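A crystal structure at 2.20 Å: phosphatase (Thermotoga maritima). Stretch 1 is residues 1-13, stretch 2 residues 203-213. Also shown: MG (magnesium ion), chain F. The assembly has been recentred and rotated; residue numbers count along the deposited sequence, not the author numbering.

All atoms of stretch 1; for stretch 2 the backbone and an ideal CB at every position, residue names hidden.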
# COMPACT_ATOMS: atom_id res chain seq x y z
N MET A 1 11.02 4.65 25.50
CA MET A 1 10.58 5.72 24.56
C MET A 1 10.56 5.26 23.11
O MET A 1 11.28 4.34 22.71
CB MET A 1 11.49 6.94 24.71
CG MET A 1 11.34 7.64 26.06
SD MET A 1 12.54 8.95 26.32
CE MET A 1 11.74 10.28 25.56
N TYR A 2 9.71 5.91 22.31
CA TYR A 2 9.54 5.59 20.91
C TYR A 2 10.18 6.63 20.01
O TYR A 2 10.08 7.83 20.28
CB TYR A 2 8.05 5.47 20.61
CG TYR A 2 7.45 4.28 21.29
CD1 TYR A 2 7.53 3.01 20.71
CD2 TYR A 2 6.89 4.38 22.57
CE1 TYR A 2 7.08 1.88 21.38
CE2 TYR A 2 6.44 3.25 23.25
CZ TYR A 2 6.54 2.00 22.64
OH TYR A 2 6.14 0.86 23.30
N ARG A 3 10.84 6.18 18.94
CA ARG A 3 11.51 7.10 18.02
C ARG A 3 11.13 6.87 16.56
O ARG A 3 11.59 7.61 15.68
CB ARG A 3 13.03 6.97 18.16
CG ARG A 3 13.55 7.20 19.56
CD ARG A 3 15.06 7.07 19.62
NE ARG A 3 15.60 7.39 20.94
CZ ARG A 3 15.34 6.71 22.05
NH1 ARG A 3 14.55 5.65 22.00
NH2 ARG A 3 15.88 7.08 23.20
N VAL A 4 10.31 5.86 16.30
CA VAL A 4 9.89 5.54 14.93
C VAL A 4 8.37 5.41 14.92
O VAL A 4 7.80 4.65 15.68
CB VAL A 4 10.55 4.22 14.46
CG1 VAL A 4 10.11 3.88 13.02
CG2 VAL A 4 12.07 4.37 14.52
N PHE A 5 7.73 6.16 14.03
CA PHE A 5 6.28 6.20 13.95
C PHE A 5 5.76 5.79 12.56
O PHE A 5 5.95 6.50 11.58
CB PHE A 5 5.83 7.62 14.32
CG PHE A 5 6.34 8.07 15.67
CD1 PHE A 5 5.68 7.69 16.84
CD2 PHE A 5 7.52 8.80 15.78
CE1 PHE A 5 6.18 8.03 18.10
CE2 PHE A 5 8.04 9.15 17.04
CZ PHE A 5 7.37 8.76 18.20
N VAL A 6 5.11 4.64 12.50
CA VAL A 6 4.60 4.12 11.23
C VAL A 6 3.08 4.33 11.11
O VAL A 6 2.32 3.94 11.99
CB VAL A 6 4.94 2.62 11.09
CG1 VAL A 6 4.49 2.11 9.71
CG2 VAL A 6 6.45 2.42 11.28
N PHE A 7 2.66 4.92 10.00
CA PHE A 7 1.24 5.21 9.79
C PHE A 7 0.68 4.68 8.47
O PHE A 7 1.24 4.94 7.40
CB PHE A 7 1.01 6.73 9.78
CG PHE A 7 1.55 7.46 10.96
CD1 PHE A 7 0.84 7.51 12.16
CD2 PHE A 7 2.77 8.14 10.88
CE1 PHE A 7 1.33 8.24 13.26
CE2 PHE A 7 3.27 8.87 11.97
CZ PHE A 7 2.54 8.91 13.16
N ASP A 8 -0.43 3.96 8.53
CA ASP A 8 -1.07 3.52 7.29
C ASP A 8 -1.78 4.81 6.89
O ASP A 8 -2.01 5.68 7.75
CB ASP A 8 -2.09 2.41 7.57
CG ASP A 8 -2.73 1.85 6.29
OD1 ASP A 8 -3.53 0.90 6.39
OD2 ASP A 8 -2.43 2.35 5.19
N LEU A 9 -2.12 4.96 5.62
CA LEU A 9 -2.81 6.17 5.15
C LEU A 9 -4.32 5.99 5.23
O LEU A 9 -4.96 6.48 6.17
CB LEU A 9 -2.39 6.50 3.71
CG LEU A 9 -1.44 7.68 3.52
CD1 LEU A 9 -0.36 7.68 4.58
CD2 LEU A 9 -0.82 7.61 2.14
N ASP A 10 -4.90 5.29 4.25
CA ASP A 10 -6.34 5.05 4.22
C ASP A 10 -6.84 4.45 5.53
O ASP A 10 -6.17 3.61 6.14
CB ASP A 10 -6.70 4.12 3.05
CG ASP A 10 -6.54 4.80 1.70
OD1 ASP A 10 -7.48 5.50 1.26
OD2 ASP A 10 -5.47 4.65 1.07
N GLY A 11 -8.02 4.90 5.97
CA GLY A 11 -8.63 4.42 7.20
C GLY A 11 -7.83 4.68 8.47
O GLY A 11 -8.24 4.25 9.55
N THR A 12 -6.72 5.40 8.35
CA THR A 12 -5.84 5.67 9.48
C THR A 12 -5.46 7.15 9.62
O THR A 12 -6.11 7.88 10.37
CB THR A 12 -4.57 4.80 9.33
OG1 THR A 12 -4.97 3.43 9.19
CG2 THR A 12 -3.64 4.95 10.53
N LEU A 13 -4.43 7.59 8.91
CA LEU A 13 -4.03 8.99 8.96
C LEU A 13 -4.97 9.83 8.08
O LEU A 13 -5.19 11.01 8.36
CB LEU A 13 -2.59 9.18 8.47
CG LEU A 13 -1.66 10.15 9.20
CD1 LEU A 13 -0.59 10.64 8.22
CD2 LEU A 13 -2.43 11.34 9.75
N UNK A 203 18.44 0.11 10.98
CA UNK A 203 18.91 -0.34 12.28
C UNK A 203 17.94 0.04 13.42
O UNK A 203 18.36 0.38 14.52
CB UNK A 203 20.30 0.25 12.55
N UNK A 204 16.64 -0.01 13.12
CA UNK A 204 15.60 0.28 14.12
C UNK A 204 15.56 -0.94 15.01
O UNK A 204 15.97 -2.02 14.61
CB UNK A 204 14.24 0.57 13.49
N UNK A 205 15.03 -0.78 16.22
CA UNK A 205 14.84 -1.92 17.09
C UNK A 205 13.33 -1.90 17.30
O UNK A 205 12.72 -0.83 17.29
CB UNK A 205 15.64 -1.84 18.39
N UNK A 206 12.71 -3.06 17.44
CA UNK A 206 11.27 -3.13 17.62
C UNK A 206 10.70 -2.28 18.76
O UNK A 206 9.63 -1.67 18.61
CB UNK A 206 10.88 -4.59 17.85
N UNK A 207 11.40 -2.24 19.89
CA UNK A 207 10.95 -1.50 21.08
C UNK A 207 10.70 -0.01 20.91
O UNK A 207 9.96 0.58 21.70
CB UNK A 207 11.99 -1.68 22.19
N UNK A 208 11.31 0.61 19.91
CA UNK A 208 11.15 2.03 19.69
C UNK A 208 10.20 2.36 18.53
O UNK A 208 10.12 3.51 18.09
CB UNK A 208 12.52 2.66 19.43
N UNK A 209 9.46 1.36 18.06
CA UNK A 209 8.55 1.54 16.93
C UNK A 209 7.07 1.44 17.28
O UNK A 209 6.66 0.53 17.99
CB UNK A 209 8.87 0.50 15.85
N UNK A 210 6.28 2.38 16.77
CA UNK A 210 4.84 2.38 16.97
C UNK A 210 4.19 2.32 15.59
O UNK A 210 4.67 2.97 14.66
CB UNK A 210 4.38 3.61 17.76
N UNK A 211 3.12 1.54 15.45
CA UNK A 211 2.41 1.44 14.17
C UNK A 211 0.92 1.70 14.38
O UNK A 211 0.33 1.22 15.34
CB UNK A 211 2.63 0.07 13.53
N UNK A 212 0.34 2.50 13.49
CA UNK A 212 -1.09 2.80 13.53
C UNK A 212 -1.68 2.13 12.29
O UNK A 212 -1.16 2.30 11.19
CB UNK A 212 -1.37 4.30 13.56
N UNK A 213 -2.75 1.37 12.48
CA UNK A 213 -3.38 0.70 11.36
C UNK A 213 -4.86 0.44 11.58
O UNK A 213 -5.42 0.75 12.64
CB UNK A 213 -2.66 -0.62 11.08
MG MG F . -5.83 1.11 5.44

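Position 203 has positive phi (72°), and its ideal CB has nothing of stretch 1 within 5.5 Å. Glycine, asparagine or aspartate would suit the backbone. The deposited residue is Asn 203, which makes no contact with stretch 1.

At 204 the CA-to-CB bond points toward stretch 1, and the ideal CB lies 4.5 Å from Val 4 CG2. An apolar residue fits, aliphatic or aromatic. It is Trp 204. Val 4 CG2 sits over the face of its six-membered ring, 3.9 Å from the centroid, a CH-pi contact. The indole NE1 has no partner in the model.

Position 205 points sideways with open space around its CB, so many residues would do, polar ones especially. Lys 205 is found there.

Position 206 is out of reach of stretch 1 and begins a short 3-10 segment. The backbone sets few limits beyond helical angles. The residue is Lys 206.

Position 207 also points sideways, with no stretch 1 atom near its CB. A polar residue is a reasonable guess. Glu 207 forms a salt bridge from OE1 to Lys 205 NZ, 3.1 Å. Its backbone O meets the tyrosine ring, 3.2 Å from Tyr 2 CE1. Water 3 links that same O to Tyr 2 OH, at 2.7 Å from each.

At 208 the backbone O accepts from two donors, Arg 3 N at 2.9 Å and Val 4 N at 3.0 Å. The ideal CB is 3.9 Å from both Met 1 O and Arg 3 N. The arginine side chain runs nearby, so an acidic or neutral polar residue would suit. Glu 208 places OE1 4.0 Å from Arg 3 NH1, beyond a salt bridge. Its OE2 accepts from Lys 205 N at 3.2 Å, which ties the loop together.

From 209 the chain is a strand parallel to strand 4-8, and side chains alternate between faces. Position 209 shares a face with Val 4 and Val 6, so a branched aliphatic fits. Ile 209 packs CG1 against Val 4 CB at 3.8 Å and CG2 against Val 6 CG2 at 4.0 Å.

Position 210 lies on the other face, with Phe 5 and near the Tyr 2 ring. Valine, isoleucine or threonine would suit. Val 210 brings CG2 to 3.2 Å from Tyr 2 CD1. Its N donates to Val 4 O at 2.9 Å, and its O accepts from Val 6 N at 2.8 Å.

Position 211 returns to the face of Val 6, again a place for a beta-branched aliphatic. Val 211 sets CG1 3.6 Å from Val 6 CB.

Position 212 has its ideal CB 3.8 Å from Thr 12 CG2 and 4.1 Å from Phe 7 CD1. A large apolar side chain, aliphatic or aromatic, could lie along that ring. Phe 212 does so, the rings slid apart with centroids 5.1 Å apart. Its N donates to Val 6 O at 2.9 Å.

At 213 stretch 1 leaves room for a CB, so several residues would suit. Gly 213 is deposited, its CA 4.4 Å from Asp 8 CB.

Stretch 2 203-213: NWKKEEIVVFG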
# COMPACT_ATOMS: atom_id res chain seq x y z
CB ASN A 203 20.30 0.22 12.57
CG ASN A 203 21.09 -0.62 13.55
OD1 ASN A 203 22.18 -0.24 13.96
ND2 ASN A 203 20.53 -1.76 13.93
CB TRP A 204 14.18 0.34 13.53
CG TRP A 204 13.85 1.33 12.47
CD1 TRP A 204 12.83 1.22 11.55
CD2 TRP A 204 14.44 2.59 12.25
NE1 TRP A 204 12.76 2.35 10.78
CE2 TRP A 204 13.74 3.21 11.19
CE3 TRP A 204 15.51 3.27 12.85
CZ2 TRP A 204 14.07 4.47 10.72
CZ3 TRP A 204 15.83 4.51 12.38
CH2 TRP A 204 15.11 5.10 11.32
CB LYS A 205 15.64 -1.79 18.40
CG LYS A 205 15.22 -0.71 19.38
CD LYS A 205 16.26 -0.62 20.50
CE LYS A 205 15.79 0.20 21.70
NZ LYS A 205 14.79 -0.53 22.54
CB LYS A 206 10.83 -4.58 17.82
CG LYS A 206 10.91 -5.42 16.56
CD LYS A 206 10.80 -6.91 16.85
CE LYS A 206 9.58 -7.24 17.70
NZ LYS A 206 8.31 -6.88 17.03
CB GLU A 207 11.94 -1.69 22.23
CG GLU A 207 11.67 -2.90 23.10
CD GLU A 207 12.37 -2.82 24.46
OE1 GLU A 207 13.61 -2.67 24.48
OE2 GLU A 207 11.67 -2.89 25.50
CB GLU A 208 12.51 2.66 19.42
CG GLU A 208 13.36 1.84 18.46
CD GLU A 208 14.62 2.55 18.03
OE1 GLU A 208 15.23 3.26 18.86
OE2 GLU A 208 15.01 2.39 16.85
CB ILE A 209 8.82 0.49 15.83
CG1 ILE A 209 10.29 0.54 15.41
CG2 ILE A 209 7.92 0.76 14.63
CD1 ILE A 209 10.65 -0.47 14.33
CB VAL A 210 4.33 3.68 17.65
CG1 VAL A 210 2.86 3.54 18.03
CG2 VAL A 210 5.16 3.99 18.85
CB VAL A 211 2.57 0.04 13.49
CG1 VAL A 211 4.03 -0.21 13.15
CG2 VAL A 211 2.08 -1.04 14.42
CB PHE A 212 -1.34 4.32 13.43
CG PHE A 212 -0.95 5.10 14.66
CD1 PHE A 212 -1.91 5.55 15.55
CD2 PHE A 212 0.38 5.40 14.91
CE1 PHE A 212 -1.56 6.30 16.67
CE2 PHE A 212 0.74 6.16 16.03
CZ PHE A 212 -0.24 6.60 16.91
O HOH W 1 10.10 2.31 24.31
O HOH W 2 14.23 3.04 21.86
O HOH W 3 8.14 -0.95 23.00
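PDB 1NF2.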